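Local coordinates for petrobactin-binding protein YclQ (Bacillus subtilis subsp. subtilis str. 168, PDB 3GFV) that binds iron-free and ferric petrobactin, and its precursor 3,4-dihydroxybenzoic acid, and serves the YclNOPQ ABC transporter in the uptake of this siderophore, at residues Ile99-Ser102 and Ala103-Glu107; Gly122-Thr125 and Ala126-Met129; Lys150-Leu153 and Ala154-Asp157; Glu282-Thr285 and Gln286-Glu290. All coordinates share one frame; numbering follows the deposited sequence.

Contact 1. Residues Ile99-Ser102 and Ala103-Glu107. With PO4 (phosphate ion), chain C.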
loop_
_atom_site.group_PDB
_atom_site.type_symbol
_atom_site.label_atom_id
_atom_site.label_comp_id
_atom_site.label_asym_id
_atom_site.label_seq_id
_atom_site.Cartn_x
_atom_site.Cartn_y
_atom_site.Cartn_z
ATOM N N ILE A 99 -2.279 19.476 0.453
ATOM C CA ILE A 99 -1.279 18.501 -0.002
ATOM C C ILE A 99 -1.373 17.275 0.898
ATOM O O ILE A 99 -1.471 17.403 2.123
ATOM C CB ILE A 99 0.155 19.074 0.027
ATOM C CG1 ILE A 99 0.222 20.384 -0.786
ATOM C CG2 ILE A 99 1.138 18.046 -0.539
ATOM C CD1 ILE A 99 1.550 21.167 -0.574
ATOM N N ILE A 100 -1.373 16.097 0.283
ATOM C CA ILE A 100 -1.440 14.845 1.028
ATOM C C ILE A 100 -0.133 14.098 0.817
ATOM O O ILE A 100 0.270 13.840 -0.330
ATOM C CB ILE A 100 -2.592 13.956 0.545
ATOM C CG1 ILE A 100 -3.945 14.623 0.828
ATOM C CG2 ILE A 100 -2.476 12.523 1.157
ATOM C CD1 ILE A 100 -5.133 13.849 0.237
ATOM N N ILE A 101 0.540 13.766 1.913
ATOM C CA ILE A 101 1.799 13.020 1.815
ATOM C C ILE A 101 1.747 11.738 2.630
ATOM O O ILE A 101 0.807 11.502 3.394
ATOM C CB ILE A 101 3.017 13.868 2.278
ATOM C CG1 ILE A 101 2.883 14.245 3.768
ATOM C CG2 ILE A 101 3.142 15.105 1.418
ATOM C CD1 ILE A 101 4.113 14.921 4.376
ATOM N N SER A 102 2.756 10.893 2.472
ATOM C CA SER A 102 2.879 9.756 3.363
ATOM C C SER A 102 4.343 9.459 3.643
ATOM O O SER A 102 5.169 10.357 3.627
ATOM C CB SER A 102 2.100 8.528 2.863
ATOM O OG SER A 102 2.499 8.164 1.558
ATOM N N ALA A 103 4.643 8.212 3.961
ATOM C CA ALA A 103 5.925 7.920 4.583
ATOM C C ALA A 103 7.142 8.388 3.765
ATOM O O ALA A 103 8.116 8.884 4.328
ATOM C CB ALA A 103 6.014 6.426 4.896
ATOM N N ARG A 104 7.083 8.240 2.447
ATOM C CA ARG A 104 8.234 8.564 1.612
ATOM C C ARG A 104 8.561 10.061 1.562
ATOM O O ARG A 104 9.663 10.433 1.134
ATOM C CB ARG A 104 8.047 8.019 0.196
ATOM C CG ARG A 104 8.113 6.482 0.115
ATOM C CD ARG A 104 7.873 6.014 -1.309
ATOM N NE ARG A 104 8.211 4.606 -1.490
ATOM C CZ ARG A 104 7.327 3.621 -1.636
ATOM N NH1 ARG A 104 6.023 3.867 -1.621
ATOM N NH2 ARG A 104 7.755 2.378 -1.801
ATOM N N GLN A 105 7.621 10.916 1.991
ATOM C CA GLN A 105 7.883 12.355 2.037
ATOM C C GLN A 105 7.851 12.912 3.465
ATOM O O GLN A 105 7.781 14.133 3.669
ATOM C CB GLN A 105 6.865 13.141 1.177
ATOM C CG GLN A 105 6.682 12.638 -0.245
ATOM C CD GLN A 105 5.711 11.468 -0.342
ATOM O OE1 GLN A 105 4.792 11.328 0.473
ATOM N NE2 GLN A 105 5.924 10.602 -1.338
ATOM N N SER A 106 7.916 12.014 4.445
ATOM C CA SER A 106 7.763 12.364 5.868
ATOM C C SER A 106 8.667 13.511 6.310
ATOM O O SER A 106 8.239 14.433 7.015
ATOM C CB SER A 106 8.064 11.144 6.746
ATOM O OG SER A 106 6.924 10.319 6.869
ATOM N N GLU A 107 9.922 13.455 5.886
ATOM C CA GLU A 107 10.881 14.482 6.248
ATOM C C GLU A 107 10.705 15.822 5.553
ATOM O O GLU A 107 11.387 16.783 5.896
ATOM C CB GLU A 107 12.305 13.984 5.989
ATOM C CG GLU A 107 13.066 13.642 7.241
ATOM C CD GLU A 107 14.552 13.529 6.959
ATOM O OE1 GLU A 107 15.309 14.438 7.356
ATOM O OE2 GLU A 107 14.940 12.546 6.303
HETATM P P PO4 C . 11.249 2.745 0.045
HETATM O O1 PO4 C . 10.004 2.209 0.714
HETATM O O2 PO4 C . 11.024 2.825 -1.446
HETATM O O3 PO4 C . 11.560 4.121 0.596
HETATM O O4 PO4 C . 12.401 1.811 0.329
HETATM O O HOH W 1 4.586 8.523 0.198
#
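Gln105 folds its side chain back on the chain that leads into it, and its amide oxygen accepts the N-H of Ser102, the residue just after the strand, which closes the turn. The Ser102 N to Gln105 OE1 bond is 2.9 Å long and nearly straight at both ends, with 176° at the hydrogen and the donor almost in line with the C=O bond. A bend at chi2 (83°) turns the amide inward, and OE1 then also lies 3.6 Å from Ile101 CB. In return Gln105 N donates to Ser102 O at 3.0 Å, from above the carbonyl plane, so the two residues are joined twice. A water donates to Gln105 OE1 at 2.8 Å. Ser102 OG bonds Asp41, and Gln105 NE2 reaches Leu83 O. The extended chain of Arg104 carries its guanidinium, bonded also to Tyr275 O, out to a phosphate probably from the crystallisation liquor; NE and NH2 make weak bonds, both 3.3 Å, to its O2, and Lys84 NZ holds it too. The turn closes off the C-terminal end of strand 98-101, between strands 37-39 and 118-120 in the parallel sheet of one lobe of the binding-protein fold, and Ile101 and Gln105 pack on Phe112 of helix 109-115.

Contact 2. Residues Gly122-Thr125 and Ala126-Met129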
loop_
_atom_site.group_PDB
_atom_site.type_symbol
_atom_site.label_atom_id
_atom_site.label_comp_id
_atom_site.label_asym_id
_atom_site.label_seq_id
_atom_site.Cartn_x
_atom_site.Cartn_y
_atom_site.Cartn_z
ATOM N N GLY A 122 -0.334 8.134 5.790
ATOM C CA GLY A 122 0.215 6.792 5.592
ATOM C C GLY A 122 -0.262 5.801 6.628
ATOM O O GLY A 122 -0.441 6.156 7.786
ATOM N N VAL A 123 -0.424 4.540 6.232
ATOM C CA VAL A 123 -0.800 3.514 7.197
ATOM C C VAL A 123 0.327 3.284 8.198
ATOM O O VAL A 123 1.517 3.393 7.865
ATOM C CB VAL A 123 -1.207 2.173 6.528
ATOM C CG1 VAL A 123 -2.527 2.332 5.753
ATOM C CG2 VAL A 123 -0.081 1.644 5.627
ATOM N N ASP A 124 -0.048 2.977 9.429
ATOM C CA ASP A 124 0.925 2.571 10.437
ATOM C C ASP A 124 0.848 1.047 10.472
ATOM O O ASP A 124 -0.157 0.488 10.916
ATOM C CB ASP A 124 0.553 3.196 11.793
ATOM C CG ASP A 124 1.370 2.637 12.963
ATOM O OD1 ASP A 124 2.208 1.718 12.766
ATOM O OD2 ASP A 124 1.157 3.131 14.093
ATOM N N THR A 125 1.893 0.370 9.991
ATOM C CA THR A 125 1.788 -1.085 9.838
ATOM C C THR A 125 1.783 -1.803 11.182
ATOM O O THR A 125 1.517 -3.001 11.255
ATOM C CB THR A 125 2.871 -1.656 8.906
ATOM O OG1 THR A 125 4.160 -1.316 9.423
ATOM C CG2 THR A 125 2.712 -1.085 7.497
ATOM N N ALA A 126 2.067 -1.083 12.255
ATOM C CA ALA A 126 1.947 -1.685 13.575
ATOM C C ALA A 126 0.484 -1.646 14.043
ATOM O O ALA A 126 0.095 -2.338 14.991
ATOM C CB ALA A 126 2.857 -0.972 14.569
ATOM N N LYS A 127 -0.322 -0.825 13.371
ATOM C CA LYS A 127 -1.734 -0.652 13.703
ATOM C C LYS A 127 -2.487 -0.508 12.398
ATOM O O LYS A 127 -3.056 0.553 12.122
ATOM C CB LYS A 127 -1.958 0.660 14.464
ATOM C CG LYS A 127 -1.435 0.740 15.873
ATOM C CD LYS A 127 -1.435 2.205 16.312
ATOM C CE LYS A 127 -1.691 2.358 17.799
ATOM N NZ LYS A 127 -0.740 1.552 18.619
ATOM N N TYR A 128 -2.475 -1.546 11.575
ATOM C CA TYR A 128 -2.863 -1.364 10.183
ATOM C C TYR A 128 -4.316 -0.848 10.030
ATOM O O TYR A 128 -4.541 0.220 9.463
ATOM C CB TYR A 128 -2.630 -2.637 9.355
ATOM C CG TYR A 128 -2.597 -2.326 7.896
ATOM C CD1 TYR A 128 -1.393 -2.284 7.198
ATOM C CD2 TYR A 128 -3.767 -2.003 7.216
ATOM C CE1 TYR A 128 -1.364 -1.957 5.853
ATOM C CE2 TYR A 128 -3.749 -1.676 5.885
ATOM C CZ TYR A 128 -2.555 -1.657 5.205
ATOM O OH TYR A 128 -2.540 -1.336 3.872
HETATM N N MSE A 129 -5.287 -1.598 10.538
HETATM C CA MSE A 129 -6.686 -1.267 10.270
HETATM C C MSE A 129 -7.103 0.027 10.955
HETATM O O MSE A 129 -7.886 0.810 10.409
HETATM C CB MSE A 129 -7.603 -2.435 10.651
HETATM C CG MSE A 129 -7.534 -3.594 9.652
HETATM SE SE MSE A 129 -7.664 -2.998 7.789
HETATM C CE MSE A 129 -9.572 -2.465 7.777
HETATM O O HOH W 2 -1.232 -3.994 12.285
#
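Val123 lies over one face of the Tyr128 ring, and this apolar pair is the close-packed half of a turn whose other half, around Asp124 and Lys127, faces the solvent. Val123 CG2 approaches Tyr128 CE1 to 3.8 Å and CG1 stands 4.0 Å from Tyr128 CZ, so both methyls meet the hydroxyl end of the ring and not its centre. The ring reaches them because Tyr128 CG is trans to its own backbone N (chi1 -161°), which turns the ring back against Val123. Tyr128 is buried, and Met284 of helix 281-296 and Val199 also pack on it. On the looser side the contact is polar. Asp124 OD1 accepts from Ala126 N at 2.9 Å, met from above the carboxylate plane, and Asp124 O accepts from Lys127 N at 2.8 Å. The lysine runs past the carboxylate with its CD 3.5 Å from Asp124 OD2, yet its NZ remains 5.2 Å from that oxygen, so any attraction between the charges is probably diffuse. A water bridges Thr125 O and Tyr128 N, the latter at 2.8 Å, and supplies an acceptor for a first-turn N-H of the helix. The side-chain bond from Asp124 to Ala126 N closes an Asx turn, and the Asp124 O to Lys127 N bond closes a type I beta turn over Thr125 and Ala126; both lead into helix 128-142, with Lys127 at the N-cap.

Contact 3. Residues Lys150-Leu153 and Ala154-Asp157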
loop_
_atom_site.group_PDB
_atom_site.type_symbol
_atom_site.label_atom_id
_atom_site.label_comp_id
_atom_site.label_asym_id
_atom_site.label_seq_id
_atom_site.Cartn_x
_atom_site.Cartn_y
_atom_site.Cartn_z
ATOM N N LYS A 150 -18.001 5.220 5.081
ATOM C CA LYS A 150 -18.445 4.272 6.096
ATOM C C LYS A 150 -18.868 2.957 5.451
ATOM O O LYS A 150 -18.501 1.863 5.905
ATOM C CB LYS A 150 -19.613 4.849 6.902
ATOM C CG LYS A 150 -20.184 3.864 7.907
ATOM C CD LYS A 150 -21.443 4.418 8.567
ATOM C CE LYS A 150 -21.882 3.536 9.732
ATOM N NZ LYS A 150 -21.919 2.087 9.360
ATOM N N ASP A 151 -19.646 3.071 4.385
ATOM C CA ASP A 151 -20.154 1.908 3.679
ATOM C C ASP A 151 -19.031 1.108 3.014
ATOM O O ASP A 151 -19.030 -0.129 3.043
ATOM C CB ASP A 151 -21.188 2.338 2.639
ATOM C CG ASP A 151 -22.463 2.871 3.269
ATOM O OD1 ASP A 151 -22.736 2.550 4.453
ATOM O OD2 ASP A 151 -23.196 3.623 2.582
ATOM N N GLU A 152 -18.077 1.807 2.410
ATOM C CA GLU A 152 -16.946 1.140 1.787
ATOM C C GLU A 152 -16.081 0.429 2.826
ATOM O O GLU A 152 -15.597 -0.668 2.585
ATOM C CB GLU A 152 -16.102 2.142 0.988
ATOM C CG GLU A 152 -16.834 2.726 -0.222
ATOM C CD GLU A 152 -17.279 1.649 -1.201
ATOM O OE1 GLU A 152 -16.472 0.739 -1.493
ATOM O OE2 GLU A 152 -18.431 1.712 -1.681
ATOM N N LEU A 153 -15.887 1.054 3.983
ATOM C CA LEU A 153 -15.099 0.417 5.035
ATOM C C LEU A 153 -15.834 -0.835 5.521
ATOM O O LEU A 153 -15.202 -1.870 5.780
ATOM C CB LEU A 153 -14.850 1.390 6.194
ATOM C CG LEU A 153 -13.820 2.484 5.872
ATOM C CD1 LEU A 153 -13.690 3.482 7.023
ATOM C CD2 LEU A 153 -12.454 1.885 5.518
ATOM N N ALA A 154 -17.159 -0.745 5.647
ATOM C CA ALA A 154 -17.938 -1.910 6.035
ATOM C C ALA A 154 -17.780 -3.077 5.063
ATOM O O ALA A 154 -17.615 -4.230 5.489
ATOM C CB ALA A 154 -19.447 -1.543 6.228
ATOM N N ASN A 155 -17.826 -2.795 3.764
ATOM C CA ASN A 155 -17.638 -3.841 2.760
ATOM C C ASN A 155 -16.251 -4.450 2.849
ATOM O O ASN A 155 -16.088 -5.661 2.715
ATOM C CB ASN A 155 -17.831 -3.304 1.345
ATOM C CG ASN A 155 -19.245 -2.891 1.071
ATOM O OD1 ASN A 155 -20.192 -3.377 1.711
ATOM N ND2 ASN A 155 -19.415 -1.984 0.109
ATOM N N ILE A 156 -15.250 -3.601 3.049
ATOM C CA ILE A 156 -13.890 -4.082 3.228
ATOM C C ILE A 156 -13.764 -4.978 4.480
ATOM O O ILE A 156 -13.140 -6.046 4.430
ATOM C CB ILE A 156 -12.915 -2.900 3.232
ATOM C CG1 ILE A 156 -12.755 -2.408 1.794
ATOM C CG2 ILE A 156 -11.562 -3.306 3.832
ATOM C CD1 ILE A 156 -12.009 -1.079 1.667
ATOM N N ASP A 157 -14.401 -4.579 5.581
ATOM C CA ASP A 157 -14.368 -5.412 6.787
ATOM C C ASP A 157 -14.967 -6.787 6.513
ATOM O O ASP A 157 -14.468 -7.804 7.009
ATOM C CB ASP A 157 -15.101 -4.745 7.950
ATOM C CG ASP A 157 -14.259 -3.686 8.645
ATOM O OD1 ASP A 157 -13.033 -3.608 8.393
ATOM O OD2 ASP A 157 -14.830 -2.936 9.459
HETATM O O HOH W 3 -21.614 -1.366 3.466
HETATM O O HOH W 4 -12.495 -1.381 6.792
#
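With chi1 at -67° in Asn155, -75° in Ile156 and -80° in Asp157, CG or CG1 of each lies opposite its own carbonyl carbon, and each side chain leans back along the helix over the carbonyl oxygen four residues earlier. Asn155 CG comes to 3.4 Å from Asp151 O, Ile156 CG1 to 3.4 Å from Glu152 O, and Asp157 CG to 3.5 Å from Leu153 O. These three oxygens, and Lys150 O before them, accept in the regular alpha-helical pattern: Ala154, Asn155, Ile156 and Asp157 N donate to the carbonyls of Lys150, Asp151, Glu152 and Leu153, with lengths from 2.8 to 3.0 Å.

Two waters exploit the same geometry. One donates to Asp151 O and to Asn155 OD1, the other to Leu153 O (2.9 Å) and Asp157 OD1 (2.8 Å). Each ties a side-chain oxygen to the carbonyl one turn back and gives that carbonyl a second donor. The side chains of Leu153 and Ile156 are buried: Leu153 packs on Phe132 and Ala136 of helix 128-142, and Ile156 on Leu281 and Met284 of helix 281-296. Glu152 OE2 pairs with Lys148 and Asp157 OD2 with Lys133, each in a salt bridge. The carboxylate of Asp157 thus has its two oxygens differently employed: OD1 accepts from the water and OD2 pairs with the lysine. Lys133 would probably favour the ionised form of Asp157, and it adds a polar link between helices 146-170 and 128-142 beside their apolar packing.

Contact 4. Residues Glu282-Thr285 and Gln286-Glu290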
loop_
_atom_site.group_PDB
_atom_site.type_symbol
_atom_site.label_atom_id
_atom_site.label_comp_id
_atom_site.label_asym_id
_atom_site.label_seq_id
_atom_site.Cartn_x
_atom_site.Cartn_y
_atom_site.Cartn_z
ATOM N N GLU A 282 -9.276 1.393 -2.983
ATOM C CA GLU A 282 -9.152 0.537 -4.158
ATOM C C GLU A 282 -8.017 -0.462 -3.993
ATOM O O GLU A 282 -8.182 -1.648 -4.270
ATOM C CB GLU A 282 -8.923 1.362 -5.420
ATOM C CG GLU A 282 -10.056 2.353 -5.662
ATOM C CD GLU A 282 -9.934 3.158 -6.942
ATOM O OE1 GLU A 282 -8.845 3.195 -7.533
ATOM O OE2 GLU A 282 -10.966 3.767 -7.347
ATOM N N SER A 283 -6.864 0.023 -3.542
ATOM C CA SER A 283 -5.715 -0.866 -3.391
ATOM C C SER A 283 -6.019 -1.958 -2.357
ATOM O O SER A 283 -5.669 -3.118 -2.569
ATOM C CB SER A 283 -4.416 -0.100 -3.073
ATOM O OG SER A 283 -4.585 0.892 -2.077
HETATM N N MSE A 284 -6.716 -1.609 -1.271
HETATM C CA MSE A 284 -7.033 -2.620 -0.260
HETATM C C MSE A 284 -7.954 -3.681 -0.876
HETATM O O MSE A 284 -7.776 -4.889 -0.668
HETATM C CB MSE A 284 -7.685 -1.970 0.955
HETATM C CG MSE A 284 -8.302 -2.936 1.941
HETATM SE SE MSE A 284 -7.019 -4.158 2.815
HETATM C CE MSE A 284 -6.425 -3.053 4.291
ATOM N N THR A 285 -8.962 -3.219 -1.604
ATOM C CA THR A 285 -9.910 -4.124 -2.244
ATOM C C THR A 285 -9.190 -5.112 -3.155
ATOM O O THR A 285 -9.442 -6.322 -3.106
ATOM C CB THR A 285 -10.970 -3.345 -3.014
ATOM O OG1 THR A 285 -11.756 -2.606 -2.070
ATOM C CG2 THR A 285 -11.865 -4.297 -3.765
ATOM N N GLN A 286 -8.275 -4.581 -3.953
ATOM C CA GLN A 286 -7.470 -5.400 -4.838
ATOM C C GLN A 286 -6.632 -6.402 -4.053
ATOM O O GLN A 286 -6.586 -7.591 -4.396
ATOM C CB GLN A 286 -6.538 -4.533 -5.681
ATOM C CG GLN A 286 -5.720 -5.387 -6.640
ATOM C CD GLN A 286 -4.661 -4.599 -7.374
ATOM O OE1 GLN A 286 -4.919 -3.520 -7.921
ATOM N NE2 GLN A 286 -3.455 -5.142 -7.391
HETATM N N MSE A 287 -5.976 -5.906 -3.008
HETATM C CA MSE A 287 -5.025 -6.702 -2.238
HETATM C C MSE A 287 -5.725 -7.866 -1.557
HETATM O O MSE A 287 -5.208 -9.013 -1.562
HETATM C CB MSE A 287 -4.242 -5.844 -1.234
HETATM C CG MSE A 287 -3.250 -4.892 -1.921
HETATM SE SE MSE A 287 -2.808 -3.362 -0.789
HETATM C CE MSE A 287 -1.686 -4.230 0.455
ATOM N N ILE A 288 -6.885 -7.602 -0.987
ATOM C CA ILE A 288 -7.656 -8.699 -0.392
ATOM C C ILE A 288 -7.926 -9.778 -1.432
ATOM O O ILE A 288 -7.697 -10.975 -1.192
ATOM C CB ILE A 288 -8.970 -8.194 0.212
ATOM C CG1 ILE A 288 -8.680 -7.242 1.379
ATOM C CG2 ILE A 288 -9.886 -9.384 0.665
ATOM C CD1 ILE A 288 -9.887 -6.357 1.734
ATOM N N LYS A 289 -8.399 -9.365 -2.603
ATOM C CA LYS A 289 -8.781 -10.315 -3.641
ATOM C C LYS A 289 -7.596 -11.130 -4.157
ATOM O O LYS A 289 -7.729 -12.327 -4.426
ATOM C CB LYS A 289 -9.464 -9.599 -4.807
ATOM C CG LYS A 289 -9.758 -10.516 -5.997
ATOM C CD LYS A 289 -10.306 -9.749 -7.202
ATOM C CE LYS A 289 -10.293 -10.614 -8.469
ATOM N NZ LYS A 289 -10.977 -11.925 -8.254
ATOM N N GLU A 290 -6.434 -10.495 -4.290
ATOM C CA GLU A 290 -5.252 -11.245 -4.696
ATOM C C GLU A 290 -4.912 -12.346 -3.687
ATOM O O GLU A 290 -4.558 -13.465 -4.079
ATOM C CB GLU A 290 -4.020 -10.339 -4.841
ATOM C CG GLU A 290 -4.121 -9.304 -5.944
ATOM C CD GLU A 290 -2.857 -8.453 -5.986
ATOM O OE1 GLU A 290 -1.851 -8.948 -6.486
ATOM O OE2 GLU A 290 -2.864 -7.312 -5.497
#
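Met284 and Ile288, one turn apart on helix 281-296, put their side chains together on the buried flank of this alpha helix in the periplasmic binding protein fold. Met284, a selenomethionine, starts with CG trans to the backbone N (chi1 168°) and then bends at chi2 and chi3, which carries SE alongside the isoleucine branch, 3.8 Å from Ile288 CD1. Ile288 CG1 lies against the preceding turn, 3.2 Å from Met284 O. Phe200 packs on both side chains, Phe132 of helix 128-142 on Met284 and Ile160 of helix 146-170 on Ile288.

The polar flank belongs to Gln286 and Glu290. Gln286 is modelled in two conformers; in one of them, extended beyond CG, its NE2 lies within bonding distance of Glu290 OE2, a link that is therefore uncertain. Glu290 has other partners: OE1 accepts from the backbone N of Asp270, and Trp274 NE1 also bonds OE2.

Met287, likewise a selenomethionine, takes a different course from Met284. Its backbone N donates to Ser283 O at 2.8 Å, closing one of the four successive i to i+4 bonds that run from Gln286 N to Lys289 N, and the side chain then follows the same oxygen. The chain stays nearly straight at chi2 before turning at chi3, which keeps the selenium close to the preceding turn. With chi1 at -70° Met287 CG sits over Ser283 O, at 3.1 Å, and Met287 SE passes 3.4 Å from that same Ser283 O.

Along the chain the contacts follow one another in numerical order. Contact 1 lies at the end of strand 98-101 and contact 2 follows the adjoining strand 118-120; their centres are 15 Å apart, and Ser102 CB meets Gly122 CA at 3.7 Å. Contacts 2, 3 and 4 belong to three mutually packed helices, 128-142, 146-170 and 281-296. Tyr128 CE2 comes to 3.4 Å from Met284 CE, and Ile156 CG2 to 3.8 Å from Met284 CG, so Met284 is common to the two interfaces of helix 281-296. Contact 1 stays apart from contact 3, with centres 25 Å apart. The series thus leads from the parallel sheet of one lobe to helix 146-170, the carrier of contact 3 and the long helix that joins the lobes in this family, with helix 281-296 packed on it.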